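Local atomic coordinates of DNA processing protein DprA (Streptococcus pneumoniae, PDB entry 3UQZ), a protein that helps load the RecA recombinase onto single-stranded DNA during transformation, binding that DNA cooperatively and protecting it from nucleases. Residues Ser86-Tyr89 with Asp90-Val93; Arg115-Lys119 with Gln120-Ser124; Gln130-Glu133 with Asn134-Ile138. One frame throughout, in Å; residues are numbered along the deposited sequence.

In the fold
The three contacts follow one another along the chain, all inside the Rossmann-type part of DprA. Contact 1 (86-93) shapes the loop between helix 83-86 and strand 94-99, facing the N-terminal SAM domain. Contact 2 (115-124) leads from strand 108-113 into helix 119-130. Contact 3 (130-138) leads from the end of that helix into strand 137-140. Contacts 2 and 3 thus bracket a single helix, with centres about 19 Å apart and nearest atoms about 6 Å apart. Contact 1 lies across the centre of the chain from contact 2, their centres about 31 Å apart. Contact 1 borders the SAM domain, contact 2 also meets the second subunit, and contact 3 joins an exposed turn to buried leucines and an isoleucine.

Contact 1: Ser86-Tyr89 with Asp90-Val93; sequences SEIY and DAPV
Ile88 leans over the backbone of Ala91, while Tyr89 turns its ring to the next side chain, Asp90. The CB of Asp90 lies over one face of the Tyr89 ring, 4.3 Å from its centroid. It stands only 18° off the ring normal, though shifted toward the rim, which makes this a CH-pi contact. Beyond CB the Asp90 carboxylate is inclined, its plane 45° from that of the ring. Chi1 of Tyr89, 168°, swings the ring away from its own N and over the next peptide N, that of Asp90. On the Ile88 side the contact is aliphatic. Ile88 CG1 comes 3.8 Å from Ala91 CA. Ile88 CG1 is also 4.0 Å from Ala91 CB. Ile88 CD1 reaches further along, 4.3 Å from Pro92 CD. The backbone from Ile88 to Ala91 is a type II beta turn, with Asp90 taking a positive phi. This turn belongs to the loop that enters strand 94-99 of the Rossmann-type domain. Asn18 of the SAM domain bonds to Asp90 OD1, Ala91 O and Val93 N, and Arg210 NH1 of helix 204-215 bonds to Asp90 O. The Tyr89 and Asp90 side chains both touch Gln19 on helix 18-28.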
ATOM      1  N   SER A  86      -2.714   8.103 -29.377  1.00 38.66           N
ATOM      2  CA  SER A  86      -3.072   9.377 -30.008  1.00 38.82           C
ATOM      3  C   SER A  86      -3.625  10.394 -29.007  1.00 46.33           C
ATOM      4  O   SER A  86      -3.546  11.594 -29.268  1.00 48.33           O
ATOM      5  CB  SER A  86      -4.093   9.152 -31.116  1.00 41.04           C
ATOM      6  OG  SER A  86      -5.343   8.772 -30.569  1.00 48.63           O
ATOM      7  N   GLU A  87      -4.192   9.919 -27.876  1.00 43.00           N
ATOM      8  CA  GLU A  87      -4.813  10.743 -26.836  1.00 42.59           C
ATOM      9  C   GLU A  87      -3.838  11.447 -25.895  1.00 46.71           C
ATOM     10  O   GLU A  87      -4.257  12.335 -25.150  1.00 48.05           O
ATOM     11  CB  GLU A  87      -5.813   9.926 -26.014  1.00 43.93           C
ATOM     12  CG  GLU A  87      -7.011   9.404 -26.782  1.00 56.52           C
ATOM     13  CD  GLU A  87      -7.680   8.271 -26.033  1.00 83.19           C
ATOM     14  OE1 GLU A  87      -8.482   7.545 -26.662  1.00 82.60           O
ATOM     15  OE2 GLU A  87      -7.397   8.100 -24.822  1.00 76.81           O
ATOM     16  N   ILE A  88      -2.564  11.046 -25.885  1.00 41.74           N
ATOM     17  CA  ILE A  88      -1.581  11.654 -24.988  1.00 40.89           C
ATOM     18  C   ILE A  88      -1.095  12.996 -25.494  1.00 47.89           C
ATOM     19  O   ILE A  88      -1.190  13.295 -26.687  1.00 47.98           O
ATOM     20  CB  ILE A  88      -0.398  10.710 -24.626  1.00 43.20           C
ATOM     21  CG1 ILE A  88       0.495  10.389 -25.847  1.00 43.02           C
ATOM     22  CG2 ILE A  88      -0.875   9.455 -23.918  1.00 43.79           C
ATOM     23  CD1 ILE A  88       1.938  10.309 -25.573  1.00 40.88           C
ATOM     24  N   TYR A  89      -0.560  13.805 -24.584  1.00 46.88           N
ATOM     25  CA  TYR A  89       0.036  15.073 -24.959  1.00 47.80           C
ATOM     26  C   TYR A  89       1.385  14.720 -25.621  1.00 52.41           C
ATOM     27  O   TYR A  89       2.123  13.871 -25.100  1.00 53.42           O
ATOM     28  CB  TYR A  89       0.234  15.975 -23.722  1.00 49.66           C
ATOM     29  CG  TYR A  89       1.111  17.175 -24.000  1.00 53.36           C
ATOM     30  CD1 TYR A  89       0.674  18.208 -24.829  1.00 56.21           C
ATOM     31  CD2 TYR A  89       2.400  17.255 -23.482  1.00 54.43           C
ATOM     32  CE1 TYR A  89       1.494  19.294 -25.124  1.00 57.61           C
ATOM     33  CE2 TYR A  89       3.230  18.335 -23.775  1.00 55.53           C
ATOM     34  CZ  TYR A  89       2.772  19.353 -24.594  1.00 65.83           C
ATOM     35  OH  TYR A  89       3.579  20.428 -24.881  1.00 72.48           O
ATOM     36  N   ASP A  90       1.679  15.340 -26.777  1.00 46.94           N
ATOM     37  CA  ASP A  90       2.913  15.116 -27.546  1.00 45.61           C
ATOM     38  C   ASP A  90       3.030  13.668 -28.061  1.00 46.02           C
ATOM     39  O   ASP A  90       4.099  13.063 -28.005  1.00 44.83           O
ATOM     40  CB  ASP A  90       4.169  15.597 -26.770  1.00 47.58           C
ATOM     41  CG  ASP A  90       5.400  15.861 -27.613  1.00 58.52           C
ATOM     42  OD1 ASP A  90       5.243  16.232 -28.785  1.00 59.77           O
ATOM     43  OD2 ASP A  90       6.525  15.710 -27.088  1.00 64.33           O
ATOM     44  N   ALA A  91       1.914  13.120 -28.580  1.00 41.33           N
ATOM     45  CA  ALA A  91       1.863  11.771 -29.140  1.00 40.30           C
ATOM     46  C   ALA A  91       2.928  11.611 -30.247  1.00 43.30           C
ATOM     47  O   ALA A  91       3.097  12.536 -31.043  1.00 42.52           O
ATOM     48  CB  ALA A  91       0.483  11.498 -29.702  1.00 40.73           C
ATOM     49  N   PRO A  92       3.712  10.504 -30.280  1.00 38.71           N
ATOM     50  CA  PRO A  92       4.732  10.356 -31.342  1.00 37.39           C
ATOM     51  C   PRO A  92       4.110  10.491 -32.716  1.00 40.00           C
ATOM     52  O   PRO A  92       3.086   9.885 -33.017  1.00 39.23           O
ATOM     53  CB  PRO A  92       5.321   8.955 -31.113  1.00 39.06           C
ATOM     54  CG  PRO A  92       4.369   8.274 -30.236  1.00 43.91           C
ATOM     55  CD  PRO A  92       3.683   9.318 -29.401  1.00 39.72           C
ATOM     56  N   VAL A  93       4.677  11.376 -33.510  1.00 36.22           N
ATOM     57  CA  VAL A  93       4.185  11.679 -34.848  1.00 34.67           C
ATOM     58  C   VAL A  93       4.565  10.596 -35.888  1.00 36.95           C
ATOM     59  O   VAL A  93       3.788  10.323 -36.805  1.00 36.76           O
ATOM     60  CB  VAL A  93       4.571  13.130 -35.204  1.00 37.16           C
ATOM     61  CG1 VAL A  93       5.761  13.225 -36.151  1.00 36.52           C
ATOM     62  CG2 VAL A  93       3.375  13.913 -35.683  1.00 37.02           C
TER

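Contact 2: Arg115-Lys119 with Gln120-Ser124; sequences RACSK and QGAKS. With SO4 (sulfate ion), chain D.
The flat guanidinium of Arg115 approaches sulfate O1 obliquely. Arg115 NH1 is 3.8 Å from sulfate O1. The hydrogen bond comes from the backbone, where Arg115 N donates to sulfate O4 over 2.9 Å with an N-H...O angle of 158°. The Arg115 chain bends at chi2 (88°), and its CD also passes close to the ion. This is the loop after strand 108-113 of the Rossmann-type fold, a beta-alpha turn leading into helix 119-130. The sulfate probably comes from the crystallisation liquor. The guanidinium of Arg208 lies close to that of Arg115.

Ser118 is the N-cap of the helix. Chi1 of Ser118, 75°, turns the hydroxyl back over the first turn, where Ser118 OG accepts from Gly121 N at 3.0 Å. Ser118 OG is also hydrogen-bonded to Glu223 OE2, so this second-shell carboxylate helps fix the cap. Ser118 O takes Ala122 N at 3.2 Å, the first full turn of helix. The next i to i+4 bond runs from Lys123 N to Lys119 O. Cys117 SG approaches Ala122 CB at 4.5 Å, and both side chains also touch helix 146-157, Cys117 at Ile146 and Ala122 at Ala149. Gln120, Lys123 and Ser124 pack against Leu252 of the second subunit, so the first turns of this helix lie at the dimer contact. Gln120 O accepts twice from Ser124, once from its backbone and once from its side chain. Ser124 OG is 2.7 Å from Gln120 O, well above the carbonyl plane, and Ser124 N comes from the opposite face.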
ATOM      1  N   ARG A 115      16.230   0.105 -12.581  1.00 38.05           N
ATOM      2  CA  ARG A 115      17.271  -0.357 -13.507  1.00 37.95           C
ATOM      3  C   ARG A 115      18.189  -1.315 -12.711  1.00 44.74           C
ATOM      4  O   ARG A 115      18.635  -2.325 -13.243  1.00 45.00           O
ATOM      5  CB  ARG A 115      18.079   0.838 -14.079  1.00 36.26           C
ATOM      6  CG  ARG A 115      17.851   1.171 -15.558  1.00 48.21           C
ATOM      7  CD  ARG A 115      16.686   2.146 -15.845  1.00 61.13           C
ATOM      8  NE  ARG A 115      16.842   2.819 -17.146  1.00 61.80           N
ATOM      9  CZ  ARG A 115      15.867   3.359 -17.887  1.00 58.19           C
ATOM     10  NH1 ARG A 115      14.605   3.311 -17.486  1.00 37.09           N
ATOM     11  NH2 ARG A 115      16.152   3.941 -19.035  1.00 35.40           N
ATOM     12  N   ALA A 116      18.416  -1.011 -11.416  1.00 43.21           N
ATOM     13  CA  ALA A 116      19.222  -1.794 -10.476  1.00 44.00           C
ATOM     14  C   ALA A 116      18.296  -2.383  -9.401  1.00 51.06           C
ATOM     15  O   ALA A 116      18.367  -2.028  -8.220  1.00 52.21           O
ATOM     16  CB  ALA A 116      20.294  -0.910  -9.841  1.00 44.63           C
ATOM     17  N   CYS A 117      17.390  -3.254  -9.824  1.00 47.90           N
ATOM     18  CA  CYS A 117      16.439  -3.872  -8.913  1.00 47.88           C
ATOM     19  C   CYS A 117      17.087  -5.027  -8.138  1.00 52.84           C
ATOM     20  O   CYS A 117      18.199  -5.452  -8.457  1.00 53.38           O
ATOM     21  CB  CYS A 117      15.207  -4.340  -9.684  1.00 47.81           C
ATOM     22  SG  CYS A 117      15.492  -5.806 -10.707  1.00 51.44           S
ATOM     23  N   SER A 118      16.355  -5.560  -7.155  1.00 48.67           N
ATOM     24  CA  SER A 118      16.746  -6.703  -6.336  1.00 47.84           C
ATOM     25  C   SER A 118      16.177  -7.987  -6.951  1.00 51.54           C
ATOM     26  O   SER A 118      15.260  -7.923  -7.780  1.00 51.47           O
ATOM     27  CB  SER A 118      16.216  -6.526  -4.914  1.00 49.79           C
ATOM     28  OG  SER A 118      14.821  -6.763  -4.840  1.00 55.53           O
ATOM     29  N   LYS A 119      16.684  -9.151  -6.515  1.00 47.67           N
ATOM     30  CA  LYS A 119      16.204 -10.444  -6.999  1.00 47.56           C
ATOM     31  C   LYS A 119      14.741 -10.664  -6.616  1.00 51.67           C
ATOM     32  O   LYS A 119      13.992 -11.264  -7.393  1.00 51.57           O
ATOM     33  CB  LYS A 119      17.121 -11.592  -6.542  1.00 50.15           C
ATOM     34  CG  LYS A 119      18.353 -11.726  -7.438  1.00 67.70           C
ATOM     35  CD  LYS A 119      19.437 -12.633  -6.875  1.00 79.19           C
ATOM     36  CE  LYS A 119      20.653 -12.630  -7.774  1.00 91.52           C
ATOM     37  NZ  LYS A 119      21.839 -13.229  -7.109  1.00103.96           N
ATOM     38  N   GLN A 120      14.327 -10.101  -5.454  1.00 47.49           N
ATOM     39  CA  GLN A 120      12.955 -10.150  -4.934  1.00 46.68           C
ATOM     40  C   GLN A 120      12.025  -9.319  -5.802  1.00 47.08           C
ATOM     41  O   GLN A 120      10.921  -9.767  -6.105  1.00 45.37           O
ATOM     42  CB  GLN A 120      12.890  -9.697  -3.461  1.00 48.55           C
ATOM     43  CG  GLN A 120      13.615 -10.628  -2.473  1.00 75.07           C
ATOM     44  CD  GLN A 120      12.946 -11.978  -2.310  1.00 95.78           C
ATOM     45  OE1 GLN A 120      13.309 -12.961  -2.969  1.00 88.99           O
ATOM     46  NE2 GLN A 120      11.969 -12.057  -1.412  1.00 89.55           N
ATOM     47  N   GLY A 121      12.503  -8.151  -6.235  1.00 42.91           N
ATOM     48  CA  GLY A 121      11.786  -7.268  -7.148  1.00 42.89           C
ATOM     49  C   GLY A 121      11.455  -7.945  -8.466  1.00 47.86           C
ATOM     50  O   GLY A 121      10.300  -7.909  -8.907  1.00 48.69           O
ATOM     51  N   ALA A 122      12.454  -8.628  -9.069  1.00 42.79           N
ATOM     52  CA  ALA A 122      12.284  -9.377 -10.318  1.00 41.74           C
ATOM     53  C   ALA A 122      11.306 -10.545 -10.159  1.00 45.51           C
ATOM     54  O   ALA A 122      10.517 -10.795 -11.068  1.00 45.64           O
ATOM     55  CB  ALA A 122      13.626  -9.880 -10.821  1.00 42.26           C
ATOM     56  N   LYS A 123      11.339 -11.246  -9.002  1.00 41.97           N
ATOM     57  CA  LYS A 123      10.439 -12.382  -8.742  1.00 41.64           C
ATOM     58  C   LYS A 123       8.989 -11.904  -8.535  1.00 44.62           C
ATOM     59  O   LYS A 123       8.052 -12.625  -8.890  1.00 43.71           O
ATOM     60  CB  LYS A 123      10.917 -13.233  -7.548  1.00 44.52           C
ATOM     61  CG  LYS A 123      12.240 -13.975  -7.743  1.00 55.23           C
ATOM     62  CD  LYS A 123      12.077 -15.436  -8.138  1.00 68.63           C
ATOM     63  CE  LYS A 123      13.328 -15.968  -8.797  1.00 79.65           C
ATOM     64  NZ  LYS A 123      13.066 -17.240  -9.515  1.00 85.79           N
ATOM     65  N   SER A 124       8.818 -10.675  -7.991  1.00 40.93           N
ATOM     66  CA  SER A 124       7.515 -10.040  -7.757  1.00 40.58           C
ATOM     67  C   SER A 124       6.831  -9.769  -9.093  1.00 42.55           C
ATOM     68  O   SER A 124       5.655 -10.087  -9.250  1.00 42.30           O
ATOM     69  CB  SER A 124       7.679  -8.726  -6.994  1.00 45.37           C
ATOM     70  OG  SER A 124       8.414  -8.914  -5.799  1.00 58.61           O
TER
HETATM   71  S   SO4 D 301      15.184   4.137 -12.534  0.50 64.53           S
HETATM   72  O1  SO4 D 301      15.077   4.521 -13.937  0.50 68.97           O
HETATM   73  O2  SO4 D 301      15.721   5.270 -11.756  0.50 69.26           O
HETATM   74  O3  SO4 D 301      13.858   3.772 -12.035  0.50 69.81           O
HETATM   75  O4  SO4 D 301      16.080   2.997 -12.402  0.50 69.52           O

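Contact 3: Gln130-Glu133 with Asn134-Ile138; sequences QGLE and NELVI
Leu132 reaches Leu136 and Ile138 with its two separate methyl groups. Leu132 CD2 meets Leu136 CD1 at 3.9 Å, the two side chains crossing at about a right angle. Leu132 CD1 meets Ile138 CD1, also at 3.9 Å, at a more oblique slant. Leu132 therefore forks over two residues whose side chains bring their ends back toward it. Its CG is anti to the carbonyl carbon (chi1 -70°), which leaves the branch facing these partners.

The next shell is the backbone that folds the chain back. Two overlapping turns share Leu132 and Glu133. A type I turn runs from Gln130 to Glu133, with Glu133 N bonded to Gln130 O at 3.2 Å. A type I' turn runs from Leu132 to Glu135. Glu133 and Asn134 fill its middle positions, both with positive phi, and Glu133 is the first residue to leave the helical path. Glu135 N closes this turn on Leu132 O at 3.3 Å. The N-H points well at the oxygen (157°) but arrives from above the carbonyl plane rather than along a lone pair. Glu133 and Glu135 are both exposed. Asn134 is held from outside, its ND2 bonded to Asn157 O at the end of helix 146-157.

The whole forms the return of a beta-alpha-beta crossover, from helix 119-130 into strand 137-140, which pairs with strands 108-113 and 161-164. Ile138 packs on Val109 and Val111 of strand 108-113 and on Ala150 and Ala154 of helix 146-157, while Leu132 rests on Val276 and Leu277 of helix 273-279.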
ATOM      1  N   GLN A 130       2.731 -13.823 -14.394  1.00 40.41           N
ATOM      2  CA  GLN A 130       2.240 -15.199 -14.495  1.00 40.01           C
ATOM      3  C   GLN A 130       0.735 -15.258 -14.206  1.00 43.16           C
ATOM      4  O   GLN A 130       0.003 -15.884 -14.964  1.00 43.54           O
ATOM      5  CB  GLN A 130       3.028 -16.129 -13.568  1.00 41.61           C
ATOM      6  CG  GLN A 130       4.339 -16.626 -14.174  1.00 56.69           C
ATOM      7  CD  GLN A 130       5.362 -17.115 -13.159  1.00 69.83           C
ATOM      8  OE1 GLN A 130       5.153 -17.101 -11.935  1.00 59.68           O
ATOM      9  NE2 GLN A 130       6.512 -17.550 -13.655  1.00 61.98           N
ATOM     10  N   GLY A 131       0.292 -14.525 -13.183  1.00 39.24           N
ATOM     11  CA  GLY A 131      -1.107 -14.410 -12.778  1.00 38.79           C
ATOM     12  C   GLY A 131      -2.010 -13.701 -13.771  1.00 44.09           C
ATOM     13  O   GLY A 131      -3.233 -13.798 -13.654  1.00 44.92           O
ATOM     14  N   LEU A 132      -1.426 -12.971 -14.754  1.00 40.30           N
ATOM     15  CA  LEU A 132      -2.164 -12.271 -15.810  1.00 39.32           C
ATOM     16  C   LEU A 132      -2.714 -13.262 -16.849  1.00 46.41           C
ATOM     17  O   LEU A 132      -3.655 -12.930 -17.566  1.00 46.84           O
ATOM     18  CB  LEU A 132      -1.316 -11.177 -16.487  1.00 38.12           C
ATOM     19  CG  LEU A 132      -0.990  -9.927 -15.650  1.00 40.36           C
ATOM     20  CD1 LEU A 132       0.001  -9.052 -16.372  1.00 39.47           C
ATOM     21  CD2 LEU A 132      -2.237  -9.120 -15.310  1.00 39.07           C
ATOM     22  N   GLU A 133      -2.151 -14.493 -16.885  1.00 44.43           N
ATOM     23  CA  GLU A 133      -2.552 -15.629 -17.732  1.00 45.00           C
ATOM     24  C   GLU A 133      -2.595 -15.279 -19.217  1.00 47.67           C
ATOM     25  O   GLU A 133      -3.562 -15.614 -19.904  1.00 48.40           O
ATOM     26  CB  GLU A 133      -3.895 -16.273 -17.258  1.00 47.12           C
ATOM     27  CG  GLU A 133      -4.165 -16.240 -15.758  1.00 61.19           C
ATOM     28  CD  GLU A 133      -5.276 -17.137 -15.259  1.00 94.69           C
ATOM     29  OE1 GLU A 133      -6.470 -16.767 -15.364  1.00 97.07           O
ATOM     30  OE2 GLU A 133      -4.931 -18.201 -14.699  1.00 95.08           O
ATOM     31  N   ASN A 134      -1.556 -14.571 -19.700  1.00 42.28           N
ATOM     32  CA  ASN A 134      -1.399 -14.125 -21.091  1.00 40.29           C
ATOM     33  C   ASN A 134      -2.576 -13.327 -21.674  1.00 42.32           C
ATOM     34  O   ASN A 134      -2.734 -13.270 -22.889  1.00 42.31           O
ATOM     35  CB  ASN A 134      -0.963 -15.273 -22.001  1.00 35.59           C
ATOM     36  CG  ASN A 134       0.393 -15.835 -21.674  1.00 60.66           C
ATOM     37  OD1 ASN A 134       1.261 -15.185 -21.069  1.00 61.40           O
ATOM     38  ND2 ASN A 134       0.613 -17.055 -22.103  1.00 51.66           N
ATOM     39  N   GLU A 135      -3.381 -12.699 -20.813  1.00 37.87           N
ATOM     40  CA  GLU A 135      -4.525 -11.881 -21.224  1.00 37.67           C
ATOM     41  C   GLU A 135      -4.084 -10.513 -21.775  1.00 40.64           C
ATOM     42  O   GLU A 135      -4.842  -9.873 -22.505  1.00 41.09           O
ATOM     43  CB  GLU A 135      -5.477 -11.657 -20.035  1.00 39.19           C
ATOM     44  CG  GLU A 135      -6.447 -12.792 -19.784  1.00 54.27           C
ATOM     45  CD  GLU A 135      -7.874 -12.421 -20.128  1.00 89.45           C
ATOM     46  OE1 GLU A 135      -8.504 -11.675 -19.344  1.00 92.10           O
ATOM     47  OE2 GLU A 135      -8.357 -12.862 -21.196  1.00 88.65           O
ATOM     48  N   LEU A 136      -2.880 -10.043 -21.388  1.00 35.66           N
ATOM     49  CA  LEU A 136      -2.362  -8.727 -21.778  1.00 34.04           C
ATOM     50  C   LEU A 136      -0.988  -8.792 -22.402  1.00 37.62           C
ATOM     51  O   LEU A 136      -0.162  -9.610 -22.007  1.00 38.45           O
ATOM     52  CB  LEU A 136      -2.301  -7.786 -20.550  1.00 33.54           C
ATOM     53  CG  LEU A 136      -3.595  -7.548 -19.783  1.00 36.93           C
ATOM     54  CD1 LEU A 136      -3.325  -6.994 -18.394  1.00 36.89           C
ATOM     55  CD2 LEU A 136      -4.524  -6.678 -20.561  1.00 36.87           C
ATOM     56  N   VAL A 137      -0.726  -7.884 -23.341  1.00 33.96           N
ATOM     57  CA  VAL A 137       0.580  -7.723 -23.985  1.00 33.88           C
ATOM     58  C   VAL A 137       1.424  -6.889 -23.005  1.00 36.37           C
ATOM     59  O   VAL A 137       0.973  -5.831 -22.534  1.00 35.47           O
ATOM     60  CB  VAL A 137       0.474  -7.036 -25.383  1.00 37.45           C
ATOM     61  CG1 VAL A 137       1.852  -6.751 -25.976  1.00 37.18           C
ATOM     62  CG2 VAL A 137      -0.347  -7.876 -26.337  1.00 36.81           C
ATOM     63  N   ILE A 138       2.624  -7.386 -22.682  1.00 31.36           N
ATOM     64  CA  ILE A 138       3.527  -6.710 -21.752  1.00 30.59           C
ATOM     65  C   ILE A 138       4.346  -5.661 -22.497  1.00 32.77           C
ATOM     66  O   ILE A 138       5.195  -6.005 -23.341  1.00 32.71           O
ATOM     67  CB  ILE A 138       4.400  -7.724 -20.945  1.00 33.76           C
ATOM     68  CG1 ILE A 138       3.553  -8.804 -20.195  1.00 33.93           C
ATOM     69  CG2 ILE A 138       5.422  -7.031 -20.027  1.00 34.37           C
ATOM     70  CD1 ILE A 138       2.391  -8.340 -19.322  1.00 38.84           C
TER